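Sugar fermentation stimulation protein homolog (Pyrococcus furiosus, PDB 4DA2) probably binds DNA and carries a nuclease-like PD-(D/E)xK domain, which here holds two calcium ions. Local coordinates at residues Ile106-Arg111 against Leu117-Glu122. The protein carries 1 engineered substitution. Numbering follows the deposited sequence.
Sequences IKREPR and LDYLIE. Engineered in segment 117-122: Ile121 (natural residue Leu). With CA (calcium ion), chain D; CA (calcium ion), chain C.
Glu109 and Asp118 run alongside each other toward one calcium ion, their carboxylate planes turned 51° apart. Glu109 chelates it with both oxygens, its chain folded about the CB-CG bond (chi2 -69°), which brings the carboxylate round to the metal, while Asp118 OD1 lies 2.3 Å from the same ion. Asp118 OD2 binds the second calcium at 2.4 Å and OD1 reaches it more loosely, so the aspartate bridges the ions; Glu131 and the Thr132 carbonyl oxygen also bind there, with waters. Water 1 donates to both Glu109 OE2 and Asp118 O, and Glu109 N adds a 2.8 Å bond to Asp118 O from above its carbonyl plane. Behind the metals the segments pair antiparallel. A classic beta bulge sets Ile106 and Lys107 opposite Leu120, whose carbonyl oxygen accepts from both backbone nitrogens. On one face Lys107 CB meets Leu120 CB at 3.9 Å. From the bulge, Ile106 CD1 slants against Leu120 CD2 at 3.7 Å, and Ile106 CG2 touches Glu122 CB. Cutting Ile106 back to an alanine removes CD1 and CG2, which would probably open a gap beside Leu120 CD2 and take away the apolar contact of the Glu122 chain. On the other face, Arg108 CG meets the Tyr119 ring at its edge, and Tyr119 OH is hydrogen-bonded to Glu89. Glu109 OE2 and Asp118 OD1, 3.1 Å apart, both bind the first calcium, which probably offsets their carboxylates' repulsion, as expected of a PD-(D/E)xK metal centre.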
loop_
_atom_site.group_PDB
_atom_site.type_symbol
_atom_site.label_atom_id
_atom_site.label_comp_id
_atom_site.label_asym_id
_atom_site.label_seq_id
_atom_site.Cartn_x
_atom_site.Cartn_y
_atom_site.Cartn_z
ATOM N N ILE A 106 -6.691 -2.956 -17.333
ATOM C CA ILE A 106 -7.882 -3.419 -18.041
ATOM C C ILE A 106 -8.836 -4.192 -17.129
ATOM O O ILE A 106 -10.031 -4.311 -17.432
ATOM C CB ILE A 106 -7.534 -4.247 -19.315
ATOM C CG1 ILE A 106 -6.747 -5.525 -18.965
ATOM C CG2 ILE A 106 -6.771 -3.386 -20.317
ATOM C CD1 ILE A 106 -6.693 -6.565 -20.088
ATOM N N LYS A 107 -8.326 -4.718 -16.011
ATOM C CA LYS A 107 -9.190 -5.408 -15.041
ATOM C C LYS A 107 -8.685 -5.132 -13.648
ATOM O O LYS A 107 -7.475 -5.147 -13.419
ATOM C CB LYS A 107 -9.183 -6.925 -15.223
ATOM C CG LYS A 107 -9.985 -7.475 -16.391
ATOM C CD LYS A 107 -9.871 -9.000 -16.462
ATOM C CE LYS A 107 -10.695 -9.570 -17.614
ATOM N NZ LYS A 107 -10.436 -11.023 -17.810
ATOM N N ARG A 108 -9.622 -4.889 -12.737
ATOM C CA ARG A 108 -9.320 -4.758 -11.298
ATOM C C ARG A 108 -9.832 -5.999 -10.575
ATOM O O ARG A 108 -10.904 -6.513 -10.883
ATOM C CB ARG A 108 -9.930 -3.494 -10.702
ATOM C CG ARG A 108 -9.267 -2.198 -11.190
ATOM C CD ARG A 108 -10.140 -0.977 -10.954
ATOM N NE ARG A 108 -9.605 0.173 -11.692
ATOM C CZ ARG A 108 -9.969 1.436 -11.494
ATOM N NH1 ARG A 108 -10.875 1.741 -10.573
ATOM N NH2 ARG A 108 -9.422 2.401 -12.220
ATOM N N GLU A 109 -9.048 -6.483 -9.624
ATOM C CA GLU A 109 -9.362 -7.723 -8.871
ATOM C C GLU A 109 -9.741 -8.979 -9.671
ATOM O O GLU A 109 -10.682 -9.686 -9.277
ATOM C CB GLU A 109 -10.447 -7.450 -7.813
ATOM C CG GLU A 109 -10.132 -6.289 -6.900
ATOM C CD GLU A 109 -8.973 -6.586 -5.974
ATOM O OE1 GLU A 109 -8.971 -7.653 -5.331
ATOM O OE2 GLU A 109 -8.057 -5.748 -5.869
ATOM N N PRO A 110 -9.024 -9.282 -10.778
ATOM C CA PRO A 110 -9.342 -10.509 -11.498
ATOM C C PRO A 110 -9.031 -11.738 -10.654
ATOM O O PRO A 110 -8.085 -11.733 -9.845
ATOM C CB PRO A 110 -8.383 -10.470 -12.691
ATOM C CG PRO A 110 -7.255 -9.621 -12.237
ATOM C CD PRO A 110 -7.903 -8.565 -11.427
ATOM N N ARG A 111 -9.834 -12.781 -10.830
ATOM C CA ARG A 111 -9.549 -14.054 -10.207
ATOM C C ARG A 111 -8.288 -14.686 -10.806
ATOM O O ARG A 111 -8.107 -14.696 -12.021
ATOM C CB ARG A 111 -10.719 -15.020 -10.391
ATOM C CG ARG A 111 -11.927 -14.755 -9.535
ATOM C CD ARG A 111 -12.915 -15.897 -9.757
ATOM N NE ARG A 111 -14.080 -15.870 -8.872
ATOM C CZ ARG A 111 -14.111 -16.369 -7.639
ATOM N NH1 ARG A 111 -13.029 -16.927 -7.102
ATOM N NH2 ARG A 111 -15.232 -16.299 -6.933
ATOM N N LEU A 117 -5.964 -11.107 -7.662
ATOM C CA LEU A 117 -4.844 -10.157 -7.586
ATOM C C LEU A 117 -5.340 -8.776 -7.989
ATOM O O LEU A 117 -6.364 -8.654 -8.657
ATOM C CB LEU A 117 -3.707 -10.602 -8.495
ATOM C CG LEU A 117 -3.049 -11.935 -8.144
ATOM C CD1 LEU A 117 -1.996 -12.304 -9.216
ATOM C CD2 LEU A 117 -2.432 -11.885 -6.746
ATOM N N ASP A 118 -4.605 -7.730 -7.605
ATOM C CA ASP A 118 -5.106 -6.370 -7.760
ATOM C C ASP A 118 -5.432 -5.957 -9.178
ATOM O O ASP A 118 -6.519 -5.399 -9.417
ATOM C CB ASP A 118 -4.128 -5.351 -7.177
ATOM C CG ASP A 118 -4.058 -5.417 -5.696
ATOM O OD1 ASP A 118 -5.046 -5.839 -5.047
ATOM O OD2 ASP A 118 -3.006 -5.023 -5.133
ATOM N N TYR A 119 -4.496 -6.192 -10.105
ATOM C CA TYR A 119 -4.645 -5.689 -11.495
ATOM C C TYR A 119 -4.234 -6.666 -12.572
ATOM O O TYR A 119 -3.253 -7.394 -12.424
ATOM C CB TYR A 119 -3.828 -4.395 -11.706
ATOM C CG TYR A 119 -4.045 -3.316 -10.641
ATOM C CD1 TYR A 119 -5.215 -2.561 -10.619
ATOM C CD2 TYR A 119 -3.075 -3.052 -9.680
ATOM C CE1 TYR A 119 -5.432 -1.582 -9.653
ATOM C CE2 TYR A 119 -3.267 -2.061 -8.701
ATOM C CZ TYR A 119 -4.444 -1.322 -8.700
ATOM O OH TYR A 119 -4.664 -0.359 -7.733
ATOM N N LEU A 120 -4.985 -6.644 -13.675
ATOM C CA LEU A 120 -4.489 -7.130 -14.948
ATOM C C LEU A 120 -4.251 -5.887 -15.772
ATOM O O LEU A 120 -5.146 -5.059 -15.941
ATOM C CB LEU A 120 -5.494 -8.038 -15.658
ATOM C CG LEU A 120 -4.998 -8.542 -17.013
ATOM C CD1 LEU A 120 -3.717 -9.356 -16.848
ATOM C CD2 LEU A 120 -6.081 -9.368 -17.737
ATOM N N ILE A 121 -3.016 -5.778 -16.245
ATOM C CA ILE A 121 -2.544 -4.628 -17.015
ATOM C C ILE A 121 -2.202 -5.095 -18.429
ATOM O O ILE A 121 -1.607 -6.156 -18.620
ATOM C CB ILE A 121 -1.357 -3.972 -16.296
ATOM C CG1 ILE A 121 -1.895 -3.208 -15.088
ATOM C CG2 ILE A 121 -0.571 -2.988 -17.213
ATOM C CD1 ILE A 121 -0.828 -2.741 -14.119
ATOM N N GLU A 122 -2.616 -4.308 -19.413
ATOM C CA GLU A 122 -2.368 -4.648 -20.808
ATOM C C GLU A 122 -1.330 -3.731 -21.400
ATOM O O GLU A 122 -1.437 -2.497 -21.292
ATOM C CB GLU A 122 -3.666 -4.619 -21.624
ATOM C CG GLU A 122 -3.464 -5.063 -23.089
ATOM C CD GLU A 122 -4.752 -5.040 -23.918
ATOM O OE1 GLU A 122 -5.846 -4.836 -23.354
ATOM O OE2 GLU A 122 -4.656 -5.249 -25.139
HETATM CA CA CA D . -6.803 -6.887 -3.993
HETATM CA CA CA C . -3.267 -5.486 -2.839
HETATM O O HOH W 1 -7.446 -3.690 -7.354
HETATM O O HOH W 2 -2.765 -6.463 -0.686
HETATM O O HOH W 3 -5.479 -6.573 -1.987
HETATM O O HOH W 4 -4.269 -3.256 -3.137
HETATM O O HOH W 5 -7.841 -8.833 -2.624
HETATM O O HOH W 6 -5.444 -8.904 -4.526
#